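PDB 2IPI: aclacinomycin-N/aclacinomycin-A oxidase from Streptomyces galilaeus, which uses a bicovalently attached FAD and molecular oxygen to oxidise the terminal sugar of aclacinomycin N, giving aclacinomycin A and then aclacinomycin Y. Local coordinates for residues V61-T64 / A65-V69; P371-A374 / A375-A378; T411-A414 / Q415-S418. One frame throughout, in Å; residues are numbered along the deposited sequence.

Interaction 1. Residues V61-T64 / A65-V69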
ATOM      1  N   VAL A  61     -14.805  11.352  17.247  1.00 11.72           N
ATOM      2  CA  VAL A  61     -13.690  12.123  16.683  1.00 11.96           C
ATOM      3  C   VAL A  61     -12.691  12.470  17.783  1.00  6.90           C
ATOM      4  O   VAL A  61     -12.966  13.408  18.548  1.00 11.38           O
ATOM      5  CB  VAL A  61     -14.234  13.352  15.940  1.00 12.62           C
ATOM      6  CG1 VAL A  61     -13.097  14.136  15.318  1.00 16.62           C
ATOM      7  CG2 VAL A  61     -15.210  12.888  14.860  1.00 12.71           C
ATOM      8  N   VAL A  62     -11.613  11.707  17.804  1.00  5.36           N
ATOM      9  CA  VAL A  62     -10.546  11.696  18.786  1.00  5.94           C
ATOM     10  C   VAL A  62      -9.427  12.717  18.510  1.00 10.89           C
ATOM     11  O   VAL A  62      -9.120  13.055  17.353  1.00 12.28           O
ATOM     12  CB  VAL A  62      -9.857  10.316  18.890  1.00  9.08           C
ATOM     13  CG1 VAL A  62     -10.764   9.267  19.517  1.00  5.18           C
ATOM     14  CG2 VAL A  62      -9.378   9.835  17.530  1.00 12.37           C
ATOM     15  N   HIS A  63      -8.813  13.174  19.594  1.00  8.54           N
ATOM     16  CA  HIS A  63      -7.740  14.175  19.556  1.00 10.18           C
ATOM     17  C   HIS A  63      -6.558  13.731  20.403  1.00 13.09           C
ATOM     18  O   HIS A  63      -5.467  14.321  20.342  1.00 10.61           O
ATOM     19  CB  HIS A  63      -8.253  15.531  20.040  1.00 10.93           C
ATOM     20  CG  HIS A  63      -9.530  15.954  19.379  1.00 13.20           C
ATOM     21  ND1 HIS A  63     -10.791  15.597  19.825  1.00 12.01           N
ATOM     22  CD2 HIS A  63      -9.730  16.711  18.280  1.00  9.69           C
ATOM     23  CE1 HIS A  63     -11.712  16.106  19.036  1.00 12.36           C
ATOM     24  NE2 HIS A  63     -11.100  16.799  18.088  1.00 12.31           N
ATOM     25  N   THR A  64      -6.711  12.700  21.256  1.00 10.37           N
ATOM     26  CA  THR A  64      -5.548  12.193  21.997  1.00 10.37           C
ATOM     27  C   THR A  64      -5.715  10.702  22.287  1.00 10.73           C
ATOM     28  O   THR A  64      -6.831  10.175  22.268  1.00 11.59           O
ATOM     29  CB  THR A  64      -5.257  12.872  23.358  1.00 11.91           C
ATOM     30  OG1 THR A  64      -6.384  12.619  24.222  1.00  9.81           O
ATOM     31  CG2 THR A  64      -5.126  14.381  23.287  1.00 12.86           C
ATOM     32  N   ALA A  65      -4.598  10.043  22.584  1.00  8.87           N
ATOM     33  CA  ALA A  65      -4.583   8.614  22.876  1.00 13.47           C
ATOM     34  C   ALA A  65      -5.530   8.322  24.030  1.00 14.03           C
ATOM     35  O   ALA A  65      -6.276   7.340  24.021  1.00 15.89           O
ATOM     36  CB  ALA A  65      -3.177   8.148  23.173  1.00  9.03           C
ATOM     37  N   ASP A  66      -5.515   9.206  25.028  1.00 14.67           N
ATOM     38  CA  ASP A  66      -6.397   9.020  26.183  1.00 13.93           C
ATOM     39  C   ASP A  66      -7.847   9.071  25.718  1.00 16.09           C
ATOM     40  O   ASP A  66      -8.720   8.389  26.257  1.00 12.32           O
ATOM     41  CB  ASP A  66      -6.167  10.064  27.274  1.00 13.71           C
ATOM     42  CG  ASP A  66      -4.735  10.147  27.764  1.00 16.76           C
ATOM     43  OD1 ASP A  66      -4.006   9.133  27.739  1.00 17.57           O
ATOM     44  OD2 ASP A  66      -4.320  11.248  28.182  1.00 25.07           O
ATOM     45  N   GLN A  67      -8.088   9.901  24.695  1.00 13.76           N
ATOM     46  CA  GLN A  67      -9.446   9.983  24.137  1.00 11.60           C
ATOM     47  C   GLN A  67      -9.743   8.673  23.425  1.00 11.98           C
ATOM     48  O   GLN A  67     -10.855   8.143  23.417  1.00 14.39           O
ATOM     49  CB  GLN A  67      -9.603  11.189  23.208  1.00 15.41           C
ATOM     50  CG  GLN A  67      -9.349  12.515  23.913  1.00 17.55           C
ATOM     51  CD  GLN A  67      -9.673  13.761  23.126  1.00 15.15           C
ATOM     52  OE1 GLN A  67     -10.358  13.715  22.103  1.00 13.32           O
ATOM     53  NE2 GLN A  67      -9.169  14.890  23.627  1.00 11.87           N
ATOM     54  N   VAL A  68      -8.690   8.095  22.833  1.00 13.36           N
ATOM     55  CA  VAL A  68      -8.919   6.836  22.120  1.00 14.11           C
ATOM     56  C   VAL A  68      -9.294   5.756  23.136  1.00 16.38           C
ATOM     57  O   VAL A  68     -10.217   4.972  22.885  1.00 11.48           O
ATOM     58  CB  VAL A  68      -7.731   6.395  21.270  1.00 11.81           C
ATOM     59  CG1 VAL A  68      -8.104   5.113  20.530  1.00 12.70           C
ATOM     60  CG2 VAL A  68      -7.301   7.446  20.255  1.00 13.18           C
ATOM     61  N   VAL A  69      -8.588   5.746  24.278  1.00 10.39           N
ATOM     62  CA  VAL A  69      -8.941   4.788  25.334  1.00  9.80           C
ATOM     63  C   VAL A  69     -10.403   4.911  25.718  1.00 10.03           C
ATOM     64  O   VAL A  69     -11.133   3.919  25.819  1.00 14.29           O
ATOM     65  CB  VAL A  69      -8.044   4.945  26.571  1.00  8.08           C
ATOM     66  CG1 VAL A  69      -8.626   4.225  27.782  1.00 13.78           C
ATOM     67  CG2 VAL A  69      -6.644   4.426  26.257  1.00  6.80           C
TER

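Interaction 2. Residues P371-A374 / A375-A378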
ATOM      1  N   PRO A 371       9.420 -12.951 -14.332  1.00 16.22           N
ATOM      2  CA  PRO A 371       8.514 -12.251 -15.253  1.00 17.29           C
ATOM      3  C   PRO A 371       7.271 -13.071 -15.597  1.00 16.39           C
ATOM      4  O   PRO A 371       7.244 -14.274 -15.345  1.00 18.51           O
ATOM      5  CB  PRO A 371       9.375 -12.099 -16.509  1.00 18.24           C
ATOM      6  CG  PRO A 371      10.782 -12.147 -16.021  1.00 16.46           C
ATOM      7  CD  PRO A 371      10.748 -13.169 -14.918  1.00 15.14           C
ATOM      8  N   TRP A 372       6.238 -12.455 -16.170  1.00 16.70           N
ATOM      9  CA  TRP A 372       5.079 -13.182 -16.670  1.00 16.87           C
ATOM     10  C   TRP A 372       5.511 -14.262 -17.666  1.00 20.47           C
ATOM     11  O   TRP A 372       6.625 -14.186 -18.200  1.00 22.83           O
ATOM     12  CB  TRP A 372       4.120 -12.241 -17.372  1.00 18.07           C
ATOM     13  CG  TRP A 372       3.522 -11.104 -16.621  1.00 20.75           C
ATOM     14  CD1 TRP A 372       3.720  -9.766 -16.837  1.00 21.48           C
ATOM     15  CD2 TRP A 372       2.609 -11.188 -15.523  1.00 19.54           C
ATOM     16  NE1 TRP A 372       2.986  -9.028 -15.936  1.00 17.35           N
ATOM     17  CE2 TRP A 372       2.298  -9.875 -15.121  1.00 18.32           C
ATOM     18  CE3 TRP A 372       2.039 -12.276 -14.850  1.00 16.66           C
ATOM     19  CZ2 TRP A 372       1.428  -9.602 -14.064  1.00 17.03           C
ATOM     20  CZ3 TRP A 372       1.180 -11.995 -13.807  1.00 14.64           C
ATOM     21  CH2 TRP A 372       0.883 -10.686 -13.427  1.00 15.73           C
ATOM     22  N   THR A 373       4.659 -15.246 -17.941  1.00 19.99           N
ATOM     23  CA  THR A 373       4.971 -16.233 -18.964  1.00 20.78           C
ATOM     24  C   THR A 373       4.564 -15.727 -20.348  1.00 20.99           C
ATOM     25  O   THR A 373       3.913 -14.690 -20.440  1.00 14.06           O
ATOM     26  CB  THR A 373       4.270 -17.575 -18.680  1.00 21.23           C
ATOM     27  OG1 THR A 373       4.490 -18.447 -19.793  1.00 26.74           O
ATOM     28  CG2 THR A 373       2.762 -17.470 -18.562  1.00 14.11           C
ATOM     29  N   ALA A 374       4.902 -16.489 -21.388  1.00 23.07           N
ATOM     30  CA  ALA A 374       4.370 -16.241 -22.724  1.00 22.80           C
ATOM     31  C   ALA A 374       2.845 -16.155 -22.695  1.00 20.40           C
ATOM     32  O   ALA A 374       2.230 -15.265 -23.269  1.00 21.86           O
ATOM     33  CB  ALA A 374       4.798 -17.325 -23.711  1.00 21.70           C
ATOM     34  N   ALA A 375       2.234 -17.112 -22.005  1.00 21.76           N
ATOM     35  CA  ALA A 375       0.777 -17.229 -21.958  1.00 21.46           C
ATOM     36  C   ALA A 375       0.138 -16.114 -21.142  1.00 15.50           C
ATOM     37  O   ALA A 375      -0.884 -15.555 -21.536  1.00 13.94           O
ATOM     38  CB  ALA A 375       0.393 -18.587 -21.396  1.00 26.46           C
ATOM     39  N   GLN A 376       0.740 -15.785 -19.997  1.00 14.91           N
ATOM     40  CA  GLN A 376       0.183 -14.715 -19.164  1.00 14.17           C
ATOM     41  C   GLN A 376       0.220 -13.388 -19.913  1.00 14.97           C
ATOM     42  O   GLN A 376      -0.750 -12.634 -19.932  1.00 12.34           O
ATOM     43  CB  GLN A 376       0.928 -14.634 -17.832  1.00 15.04           C
ATOM     44  CG  GLN A 376       0.550 -15.737 -16.846  1.00 14.87           C
ATOM     45  CD  GLN A 376       1.533 -15.880 -15.700  1.00 14.05           C
ATOM     46  OE1 GLN A 376       1.103 -15.960 -14.540  1.00 19.67           O
ATOM     47  NE2 GLN A 376       2.823 -15.918 -16.000  1.00 12.25           N
ATOM     48  N   ALA A 377       1.334 -13.084 -20.570  1.00 18.83           N
ATOM     49  CA  ALA A 377       1.432 -11.874 -21.380  1.00 16.51           C
ATOM     50  C   ALA A 377       0.281 -11.794 -22.384  1.00 19.46           C
ATOM     51  O   ALA A 377      -0.234 -10.710 -22.658  1.00 16.66           O
ATOM     52  CB  ALA A 377       2.765 -11.838 -22.101  1.00 16.70           C
ATOM     53  N   ALA A 378      -0.090 -12.969 -22.889  1.00 19.48           N
ATOM     54  CA  ALA A 378      -1.112 -13.066 -23.926  1.00 20.10           C
ATOM     55  C   ALA A 378      -2.514 -12.897 -23.355  1.00 19.65           C
ATOM     56  O   ALA A 378      -3.379 -12.348 -24.045  1.00 20.12           O
ATOM     57  CB  ALA A 378      -0.988 -14.389 -24.662  1.00 24.66           C
TER

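Interaction 3. Residues T411-A414 / Q415-S418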
ATOM      1  N   THR A 411      10.869  -8.839   9.524  1.00 15.76           N
ATOM      2  CA  THR A 411       9.724  -7.937   9.650  1.00 16.10           C
ATOM      3  C   THR A 411       8.437  -8.711   9.431  1.00  9.96           C
ATOM      4  O   THR A 411       8.577  -9.914   9.179  1.00 11.30           O
ATOM      5  CB  THR A 411       9.948  -6.827   8.603  1.00 19.66           C
ATOM      6  OG1 THR A 411       9.277  -5.611   8.887  1.00 35.87           O
ATOM      7  CG2 THR A 411       9.409  -7.337   7.290  1.00 14.37           C
ATOM      8  N   ALA A 412       7.242  -8.156   9.490  1.00  7.00           N
ATOM      9  CA  ALA A 412       5.987  -8.811   9.174  1.00 12.69           C
ATOM     10  C   ALA A 412       5.560  -8.493   7.737  1.00 13.81           C
ATOM     11  O   ALA A 412       4.403  -8.659   7.358  1.00 16.67           O
ATOM     12  CB  ALA A 412       4.855  -8.459  10.136  1.00 14.18           C
ATOM     13  N   THR A 413       6.520  -7.997   6.972  1.00 11.29           N
ATOM     14  CA  THR A 413       6.460  -7.961   5.520  1.00 12.73           C
ATOM     15  C   THR A 413       7.431  -9.021   4.979  1.00 14.90           C
ATOM     16  O   THR A 413       8.651  -8.810   4.941  1.00 13.39           O
ATOM     17  CB  THR A 413       6.810  -6.620   4.867  1.00 15.25           C
ATOM     18  OG1 THR A 413       8.203  -6.355   4.971  1.00 36.10           O
ATOM     19  CG2 THR A 413       6.096  -5.499   5.582  1.00  2.23           C
ATOM     20  N   ALA A 414       6.818 -10.139   4.610  1.00 11.90           N
ATOM     21  CA  ALA A 414       7.582 -11.321   4.239  1.00 14.29           C
ATOM     22  C   ALA A 414       8.170 -11.235   2.841  1.00 13.23           C
ATOM     23  O   ALA A 414       9.277 -11.708   2.594  1.00 16.88           O
ATOM     24  CB  ALA A 414       6.691 -12.556   4.340  1.00 17.11           C
ATOM     25  N   GLN A 415       7.437 -10.638   1.918  1.00 14.70           N
ATOM     26  CA  GLN A 415       7.834 -10.686   0.510  1.00 14.66           C
ATOM     27  C   GLN A 415       9.143  -9.962   0.264  1.00 13.76           C
ATOM     28  O   GLN A 415       9.176  -8.787  -0.065  1.00 11.67           O
ATOM     29  CB  GLN A 415       6.700 -10.099  -0.337  1.00 15.36           C
ATOM     30  CG  GLN A 415       5.470 -10.992  -0.381  1.00 17.14           C
ATOM     31  CD  GLN A 415       4.451 -10.694   0.698  1.00 20.81           C
ATOM     32  OE1 GLN A 415       3.392 -11.338   0.770  1.00 21.23           O
ATOM     33  NE2 GLN A 415       4.731  -9.709   1.554  1.00 12.90           N
ATOM     34  N   ARG A 416      10.266 -10.666   0.426  1.00 14.15           N
ATOM     35  CA  ARG A 416      11.557  -9.999   0.259  1.00 16.56           C
ATOM     36  C   ARG A 416      12.375 -10.576  -0.882  1.00 12.48           C
ATOM     37  O   ARG A 416      13.602 -10.583  -0.810  1.00 10.88           O
ATOM     38  CB  ARG A 416      12.336 -10.048   1.587  1.00 13.46           C
ATOM     39  CG  ARG A 416      11.574  -9.357   2.711  1.00 10.37           C
ATOM     40  CD  ARG A 416      11.483  -7.842   2.543  1.00  9.03           C
ATOM     41  NE  ARG A 416      10.997  -7.235   3.786  1.00 14.04           N
ATOM     42  CZ  ARG A 416      11.308  -6.006   4.196  1.00 14.78           C
ATOM     43  NH1 ARG A 416      12.103  -5.248   3.462  1.00 12.41           N
ATOM     44  NH2 ARG A 416      10.811  -5.555   5.347  1.00 13.47           N
ATOM     45  N   ASP A 417      11.747 -11.047  -1.962  1.00 11.17           N
ATOM     46  CA  ASP A 417      12.578 -11.505  -3.099  1.00 11.65           C
ATOM     47  C   ASP A 417      11.716 -11.465  -4.366  1.00 13.02           C
ATOM     48  O   ASP A 417      11.674 -12.435  -5.117  1.00 15.64           O
ATOM     49  CB  ASP A 417      13.182 -12.871  -2.851  1.00 16.77           C
ATOM     50  CG  ASP A 417      14.082 -13.434  -3.927  1.00 16.65           C
ATOM     51  OD1 ASP A 417      13.890 -14.600  -4.337  1.00 21.53           O
ATOM     52  OD2 ASP A 417      15.009 -12.754  -4.419  1.00 16.66           O
ATOM     53  N   SER A 418      11.061 -10.319  -4.538  1.00  9.40           N
ATOM     54  CA  SER A 418      10.261 -10.023  -5.714  1.00 10.92           C
ATOM     55  C   SER A 418      10.901  -8.893  -6.525  1.00 15.77           C
ATOM     56  O   SER A 418      11.607  -8.044  -5.976  1.00 16.72           O
ATOM     57  CB  SER A 418       8.822  -9.674  -5.342  1.00 12.69           C
ATOM     58  OG  SER A 418       8.157 -10.821  -4.821  1.00 13.22           O
TER

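Interaction 1. Residues V61-T64 / A65-V69
Gln67 folds back from the first turn of helix 65-78 over Thr64 and reaches His63. Its CB passes 3.1 Å from Thr64 O, and CG rests against the threonine hydroxyl, 3.0 Å from Thr64 OG1. From there the chain runs out extended (chi2 -172°), taking the amide past the cap to the residue before it. CD still lies alongside Thr64, while OE1 is gripped by two N-H groups of His63. The ring nitrogen His63 ND1 donates to Gln67 OE1 at 3.0 Å, in the imidazole plane and on a lone pair of the amide oxygen. The backbone His63 N donates to Gln67 OE1 as well, also at 3.0 Å, but from above the carbonyl plane. NE2 gives its bond to Ala29 O, so both ends of the amide are engaged and its rotation is fixed.

Thr64 is the N-cap: its OG1 accepts from Gln67 N at 3.2 Å, a role suited to a short hydroxyl side chain. The helix it starts belongs to a beta-alpha-beta crossover of the FAD-binding PCMH-type region, joining parallel strands 58-61 and 82-85, with strand 102-105 between them. Val68 N donates to Thr64 O at 2.8 Å, closing the first helical turn. Thr64 N is buried without a partner. Beneath the cap Val62 CG1 meets Val68 CG2 at 4.0 Å; these branched apolar residues suit the inner face, where Met106, Met109 and Ile221 add further apolar packing.

Interaction 2. Residues P371-A374 / A375-A378
The stem of Gln376 packs against the methyl group of Thr373 on one side and the indole of Trp372 on another. Thr373 CG2 sits close, 3.3 Å from Gln376 CG and 3.5 Å from Gln376 CB, the two side chains crossing at about a right angle. Trp372 offers the rim of its benzo ring: CE3 lies 3.7 Å from Gln376 CD, and the amide stands nearly perpendicular to the indole, their planes 85° apart.

Thr373 is the N-cap of helix 374-385. A chi1 of 173° swings OG1 across from the backbone N and leaves CG2 between that N and the carbonyl carbon, facing Gln376. The hydroxyl OG1 accepts from Ala375 N in a long, weak capping bond of 3.4 Å. A beta-branched residue carrying one polar and one apolar arm is well matched to both tasks. Ala377 N donates to Thr373 O at 3.0 Å, and the next bond of the ladder runs from Ala378 N to Ala374 O at 3.3 Å. Small alanines fit these neighbouring positions, Ala377 resting on Ile269 of helix 262-278.

Farther out, the broad indole of Trp372 is wedged among Ile269, Ile448 of helix 434-448, and Val422 and Met424 of strand 420-428, bringing the helix start against two other helices and the seven-stranded antiparallel sheet.

Interaction 3. Residues T411-A414 / Q415-S418
Ala414 and Arg416 approach each other round an inverse gamma turn centred on Gln415, in the loop between strands 391-398 and 420-428. The turn brings Ala414 O to 2.6 Å from Arg416 N, but the angle there is too poor for a hydrogen bond, and Gln415 N is buried with no partner.

Among the hydrogen bonds, Arg416 NE donates to Thr413 O at 3.1 Å and 158°, although the position of that oxygen is less certain because it sits too near a neighbour. The bend of the arginine at chi2 (-69°) doubles the chain back over the turn and allows this reach. Arg416 NH1 donates to Val403 O, and Thr411 OG1 is held by Thr212.

The charged partners lie outside the two segments: Arg416 NH1 forms a salt bridge with Asp175 OD2, and Asp417 OD1 one with Arg369 NH2. A long side chain with several N-H groups thus suits the buried place of Arg416, tying the loop to Asp175, far off in the chain, and to Val403 in its own earlier part; its charge is probably balanced by Asp175.

Van der Waals packing completes the contact. The small Ala414 fits against Glu408 and Asn494, and the arginine stem passes over the turn with Arg416 CG 3.3 Å from Ala414 O.

Overall arrangement
Interactions 1 and 2 are both helix starts with a threonine N-cap, each partly buried near the periphery and on opposite sides of the chain's centre, their centres about 50 Å apart. They serve different regions: 61-69 begins a helix of the FAD-binding part, 371-378 one packed beside the seven-stranded sheet. In the first a glutamine amide is fixed by hydrogen bonds; in the second a glutamine stem packs on methyl and indole. Interaction 3 is more central and mostly buried, a loop without helix or strand, where a buried arginine, paired with an acid, carries the contact. Interactions 2 and 3, about 9 Å apart at their nearest atoms, both adjoin the same seven-stranded sheet, interaction 3 as the loop joining two of its strands.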